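Local atomic coordinates of alkylhalidase CmlS (Streptomyces venezuelae, PDB entry 3I3L), a protein that probably acts as an FAD-dependent halogenase in the biosynthesis of the antibiotic chloramphenicol, its flavin held through a covalent bond to an aspartate. Residues S382-D387 / K407-S412; Q526-E531 / K536-R541. All coordinates share one frame; numbering follows the deposited sequence.

Interaction 1 of 2, residues S382-D387 / K407-S412; sequences SFTEPD and KKWFES
Phe-383 lies against one face of the Trp-409 indole, and this aromatic pair carries most of a surface contact between two interhelical loops. The rings come close to parallel, with planes 26° apart, yet they are slid so far past each other that they barely overlap: the phenyl centroid and that of the five-membered ring are 5.2 Å apart. What meets the indole is therefore one flank of the phenylalanine. CD2 of Phe-383 stands above the plane near the rim, 3.8 Å from Trp-409 CD2, while CB of Phe-383 sits over the six-membered ring, 4.1 Å from its centroid, in a CH-pi contact. The torsions explain this offset: CG of Phe-383 is anti to its carbonyl carbon (chi1 -69°), which leaves the methylene over the benzo half and swings the phenyl ring toward the pyrrole half and Trp-409 CB. Thr-384 extends the same patch, its CG2 methyl reaching Trp-409 CH2 at 3.6 Å with the two side chains crossing at about a right angle. Its hydroxyl turns to other business, bonding to the backbone N of Gln-100. Behind the tryptophan, its own chain folds back, and Ser-412 OG donates to Trp-409 O at 3.1 Å. Phe-380, on helix 352-382, also meets the indole with its ring, so the loop that leaves helix 400-406 is packed against the end of that long helix and the residues following it. No hydrogen bond spans the two segments; their cohesion is apolar and dispersive, resting on a phenyl flank and a methyl against the indole, not on charge.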
loop_
_atom_site.group_PDB
_atom_site.type_symbol
_atom_site.label_atom_id
_atom_site.label_comp_id
_atom_site.label_asym_id
_atom_site.label_seq_id
_atom_site.Cartn_x
_atom_site.Cartn_y
_atom_site.Cartn_z
ATOM N N SER A 382 13.830 16.508 4.885
ATOM C CA SER A 382 14.510 17.546 4.122
ATOM C C SER A 382 14.989 18.714 5.028
ATOM O O SER A 382 15.916 19.438 4.655
ATOM C CB SER A 382 13.655 18.070 2.973
ATOM O OG SER A 382 12.580 18.854 3.480
ATOM N N PHE A 383 14.380 18.852 6.204
ATOM C CA PHE A 383 14.788 19.876 7.165
ATOM C C PHE A 383 16.168 19.613 7.752
ATOM O O PHE A 383 16.879 20.549 8.138
ATOM C CB PHE A 383 13.750 20.002 8.278
ATOM C CG PHE A 383 12.448 20.587 7.792
ATOM C CD1 PHE A 383 12.440 21.814 7.121
ATOM C CD2 PHE A 383 11.253 19.922 7.987
ATOM C CE1 PHE A 383 11.241 22.377 6.653
ATOM C CE2 PHE A 383 10.047 20.480 7.494
ATOM C CZ PHE A 383 10.048 21.692 6.835
ATOM N N THR A 384 16.580 18.346 7.800
ATOM C CA THR A 384 17.880 18.047 8.345
ATOM C C THR A 384 18.807 17.376 7.353
ATOM O O THR A 384 19.959 17.090 7.691
ATOM C CB THR A 384 17.810 17.241 9.619
ATOM O OG1 THR A 384 17.111 16.026 9.361
ATOM C CG2 THR A 384 17.080 18.081 10.727
ATOM N N GLU A 385 18.337 17.149 6.133
ATOM C CA GLU A 385 19.255 16.627 5.113
ATOM C C GLU A 385 19.657 17.775 4.168
ATOM O O GLU A 385 18.936 18.750 4.062
ATOM C CB GLU A 385 18.613 15.437 4.333
ATOM C CG GLU A 385 18.459 14.159 5.153
ATOM C CD GLU A 385 19.779 13.450 5.466
ATOM O OE1 GLU A 385 20.855 13.814 4.918
ATOM O OE2 GLU A 385 19.768 12.501 6.299
ATOM N N PRO A 386 20.809 17.660 3.485
ATOM C CA PRO A 386 21.302 18.765 2.668
ATOM C C PRO A 386 20.395 19.048 1.461
ATOM O O PRO A 386 19.447 18.261 1.140
ATOM C CB PRO A 386 22.685 18.266 2.175
ATOM C CG PRO A 386 22.799 16.802 2.633
ATOM C CD PRO A 386 21.857 16.650 3.750
ATOM N N ASP A 387 20.651 20.157 0.788
ATOM C CA ASP A 387 19.821 20.513 -0.331
ATOM C C ASP A 387 20.385 19.873 -1.595
ATOM O O ASP A 387 20.846 20.594 -2.516
ATOM C CB ASP A 387 19.666 22.032 -0.463
ATOM C CG ASP A 387 18.875 22.425 -1.726
ATOM O OD1 ASP A 387 18.049 21.602 -2.249
ATOM O OD2 ASP A 387 19.068 23.535 -2.220
ATOM N N LYS A 407 9.101 24.813 9.421
ATOM C CA LYS A 407 9.836 24.621 10.724
ATOM C C LYS A 407 9.038 25.235 11.938
ATOM O O LYS A 407 9.521 26.092 12.716
ATOM C CB LYS A 407 11.320 25.017 10.698
ATOM C CG LYS A 407 12.003 24.858 12.095
ATOM C CD LYS A 407 13.322 25.729 12.303
ATOM C CE LYS A 407 13.114 27.250 12.025
ATOM N NZ LYS A 407 14.367 27.897 11.506
ATOM N N LYS A 408 7.747 24.863 11.930
ATOM C CA LYS A 408 6.928 24.491 13.075
ATOM C C LYS A 408 7.356 23.072 13.388
ATOM O O LYS A 408 6.931 22.482 14.376
ATOM C CB LYS A 408 5.455 24.433 12.626
ATOM C CG LYS A 408 4.565 23.317 13.244
ATOM C CD LYS A 408 4.609 21.987 12.469
ATOM C CE LYS A 408 3.334 21.170 12.744
ATOM N NZ LYS A 408 3.425 19.786 12.107
ATOM N N TRP A 409 8.148 22.488 12.487
ATOM C CA TRP A 409 8.584 21.118 12.670
ATOM C C TRP A 409 9.654 21.022 13.761
ATOM O O TRP A 409 9.673 20.041 14.509
ATOM C CB TRP A 409 9.051 20.521 11.337
ATOM C CG TRP A 409 9.841 19.273 11.495
ATOM C CD1 TRP A 409 9.374 17.979 11.472
ATOM C CD2 TRP A 409 11.249 19.187 11.726
ATOM N NE1 TRP A 409 10.415 17.096 11.662
ATOM C CE2 TRP A 409 11.576 17.814 11.820
ATOM C CE3 TRP A 409 12.271 20.142 11.869
ATOM C CZ2 TRP A 409 12.873 17.378 12.042
ATOM C CZ3 TRP A 409 13.565 19.702 12.103
ATOM C CH2 TRP A 409 13.850 18.332 12.183
ATOM N N PHE A 410 10.513 22.050 13.842
ATOM C CA PHE A 410 11.636 22.150 14.782
ATOM C C PHE A 410 11.287 21.754 16.212
ATOM O O PHE A 410 12.183 21.507 17.039
ATOM N N GLU A 411 9.983 21.632 16.486
ATOM C CA GLU A 411 9.488 21.462 17.862
ATOM C C GLU A 411 8.287 20.495 18.050
ATOM O O GLU A 411 7.278 20.825 18.704
ATOM C CB GLU A 411 9.205 22.858 18.476
ATOM C CG GLU A 411 8.656 23.892 17.477
ATOM C CD GLU A 411 7.183 23.634 17.088
ATOM O OE1 GLU A 411 6.835 22.486 16.714
ATOM O OE2 GLU A 411 6.361 24.592 17.139
ATOM N N SER A 412 8.421 19.298 17.489
ATOM C CA SER A 412 7.505 18.208 17.769
ATOM C C SER A 412 8.071 17.371 18.962
ATOM O O SER A 412 7.790 16.161 19.124
ATOM C CB SER A 412 7.302 17.373 16.493
ATOM O OG SER A 412 7.278 18.202 15.321
#

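Interaction 2 of 2, residues Q526-E531 / K536-R541; sequences QDLAEE and KTLVKR
Asp-527 and Arg-541 join across an antiparallel helical hairpin, in which helices 519-531 and 535-543 are linked by a very short connection within the C-terminal region of CmlS. The guanidinium comes end-on, and both of its terminal nitrogens grip a single oxygen: NH2 of Arg-541 donates to Asp-527 OD2 at 2.9 Å, nearly straight at 160°, and NH1 to the same oxygen at 3.2 Å, more bent. The oxygen lies almost in the guanidinium plane and is approached on its anti side, with the carboxylate and guanidinium planes turned 50° apart. Bends at chi2 and chi3 curl the arginine chain so that its end faces the neighbouring helix. An alanine in place of Arg-541 would remove both donors and is likely to leave the Asp-527 carboxylate without its charged mate. Beneath the salt bridge the helices meet through leucines, CD1 of Leu-528 touching CD2 of Leu-538 at 3.8 Å; both side chains are buried and also rest on Phe-476 of strand 473-478 and Leu-564 of strand 564-568, and Phe-533, in the connection, touches both as well. Farther out, Gln-526 bonds to Gly-481 O and Ala-483 N, at the turn between strands 473-478 and 483-491, and its NE2 donates to Glu-530 OE2 at 3.1 Å, meeting that oxygen from above the carboxylate plane.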
loop_
_atom_site.group_PDB
_atom_site.type_symbol
_atom_site.label_atom_id
_atom_site.label_comp_id
_atom_site.label_asym_id
_atom_site.label_seq_id
_atom_site.Cartn_x
_atom_site.Cartn_y
_atom_site.Cartn_z
ATOM N N GLN A 526 -29.498 13.618 8.321
ATOM C CA GLN A 526 -30.448 14.616 7.852
ATOM C C GLN A 526 -30.881 15.551 9.013
ATOM O O GLN A 526 -30.918 16.762 8.880
ATOM C CB GLN A 526 -31.686 13.903 7.294
ATOM C CG GLN A 526 -32.650 14.872 6.612
ATOM C CD GLN A 526 -31.941 15.584 5.506
ATOM O OE1 GLN A 526 -31.344 14.944 4.617
ATOM N NE2 GLN A 526 -31.968 16.914 5.534
ATOM N N ASP A 527 -31.172 14.952 10.158
ATOM C CA ASP A 527 -31.507 15.692 11.374
ATOM C C ASP A 527 -30.325 16.548 11.769
ATOM O O ASP A 527 -30.483 17.740 12.081
ATOM C CB ASP A 527 -31.865 14.736 12.520
ATOM C CG ASP A 527 -33.184 13.983 12.292
ATOM O OD1 ASP A 527 -34.022 14.426 11.482
ATOM O OD2 ASP A 527 -33.402 12.942 12.947
ATOM N N LEU A 528 -29.129 15.966 11.703
ATOM C CA LEU A 528 -27.918 16.733 11.969
ATOM C C LEU A 528 -27.808 17.950 11.021
ATOM O O LEU A 528 -27.471 19.053 11.449
ATOM C CB LEU A 528 -26.664 15.846 11.901
ATOM C CG LEU A 528 -25.358 16.478 12.335
ATOM C CD1 LEU A 528 -24.387 15.385 12.876
ATOM C CD2 LEU A 528 -24.665 17.317 11.222
ATOM N N ALA A 529 -28.034 17.735 9.731
ATOM C CA ALA A 529 -27.805 18.807 8.756
ATOM C C ALA A 529 -28.729 19.975 9.089
ATOM O O ALA A 529 -28.349 21.093 8.953
ATOM C CB ALA A 529 -28.054 18.338 7.341
ATOM N N GLU A 530 -29.912 19.646 9.579
ATOM C CA GLU A 530 -30.917 20.648 9.909
ATOM C C GLU A 530 -30.743 21.308 11.276
ATOM O O GLU A 530 -30.903 22.485 11.382
ATOM C CB GLU A 530 -32.311 20.028 9.755
ATOM C CG GLU A 530 -32.502 19.430 8.332
ATOM C CD GLU A 530 -33.818 18.683 8.161
ATOM O OE1 GLU A 530 -34.460 18.320 9.175
ATOM O OE2 GLU A 530 -34.205 18.441 6.997
ATOM N N GLU A 531 -30.381 20.547 12.304
ATOM C CA GLU A 531 -30.441 21.014 13.682
ATOM C C GLU A 531 -29.063 21.330 14.185
ATOM O O GLU A 531 -28.890 22.122 15.117
ATOM C CB GLU A 531 -31.079 19.952 14.572
ATOM C CG GLU A 531 -32.312 19.262 14.002
ATOM C CD GLU A 531 -32.720 18.044 14.816
ATOM O OE1 GLU A 531 -33.635 17.334 14.378
ATOM O OE2 GLU A 531 -32.132 17.766 15.883
ATOM N N LYS A 536 -22.120 14.711 21.485
ATOM C CA LYS A 536 -22.873 13.902 22.437
ATOM C C LYS A 536 -24.171 13.366 21.831
ATOM O O LYS A 536 -24.494 12.201 21.991
ATOM C CB LYS A 536 -23.145 14.701 23.737
ATOM C CG LYS A 536 -21.894 14.905 24.597
ATOM C CD LYS A 536 -22.148 15.986 25.677
ATOM C CE LYS A 536 -20.867 16.219 26.489
ATOM N NZ LYS A 536 -21.105 17.127 27.643
ATOM N N THR A 537 -24.922 14.214 21.127
ATOM C CA THR A 537 -26.153 13.757 20.540
ATOM C C THR A 537 -25.878 12.741 19.438
ATOM O O THR A 537 -26.577 11.737 19.293
ATOM C CB THR A 537 -26.991 14.917 19.930
ATOM O OG1 THR A 537 -27.394 15.853 20.960
ATOM C CG2 THR A 537 -28.243 14.312 19.239
ATOM N N LEU A 538 -24.884 13.021 18.614
ATOM C CA LEU A 538 -24.565 12.108 17.513
ATOM C C LEU A 538 -24.210 10.685 18.037
ATOM O O LEU A 538 -24.747 9.678 17.574
ATOM C CB LEU A 538 -23.423 12.693 16.687
ATOM C CG LEU A 538 -23.040 11.913 15.417
ATOM C CD1 LEU A 538 -24.230 11.414 14.618
ATOM C CD2 LEU A 538 -22.153 12.795 14.578
ATOM N N VAL A 539 -23.342 10.615 19.024
ATOM C CA VAL A 539 -22.981 9.311 19.629
ATOM C C VAL A 539 -24.209 8.573 20.113
ATOM O O VAL A 539 -24.388 7.376 19.831
ATOM C CB VAL A 539 -21.963 9.491 20.767
ATOM C CG1 VAL A 539 -21.745 8.158 21.578
ATOM C CG2 VAL A 539 -20.700 10.019 20.188
ATOM N N LYS A 540 -25.090 9.290 20.790
ATOM C CA LYS A 540 -26.296 8.670 21.322
ATOM C C LYS A 540 -27.220 8.126 20.237
ATOM O O LYS A 540 -27.725 7.018 20.339
ATOM C CB LYS A 540 -27.029 9.633 22.282
ATOM C CG LYS A 540 -28.567 9.398 22.356
ATOM C CD LYS A 540 -29.153 9.596 23.778
ATOM C CE LYS A 540 -30.718 9.820 23.721
ATOM N NZ LYS A 540 -31.158 10.956 22.786
ATOM N N ARG A 541 -27.455 8.929 19.214
ATOM C CA ARG A 541 -28.287 8.527 18.114
ATOM C C ARG A 541 -27.699 7.311 17.382
ATOM O O ARG A 541 -28.431 6.431 16.934
ATOM C CB ARG A 541 -28.403 9.681 17.125
ATOM C CG ARG A 541 -29.232 10.843 17.606
ATOM C CD ARG A 541 -30.718 10.528 17.594
ATOM N NE ARG A 541 -31.270 10.178 16.276
ATOM C CZ ARG A 541 -31.806 11.050 15.405
ATOM N NH1 ARG A 541 -31.829 12.349 15.641
ATOM N NH2 ARG A 541 -32.291 10.637 14.268
#

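The two contacts illustrate how chemistry follows place in a fold. Interaction 1 joins loops at the surface of the molecule and is almost wholly aromatic and apolar; interaction 2 joins two successive helices and layers an ion pair over buried leucines. They share no structural element: 382-387 and 407-412 follow helices 352-382 and 400-406, whereas 526-531 and 536-541 belong to the C-terminal region. Their centres are 42 Å apart and their nearest atoms about 27 Å, and along the chain interaction 1 closes before interaction 2 opens. Both lie away from the FAD-binding residues, so each is best read as local packing.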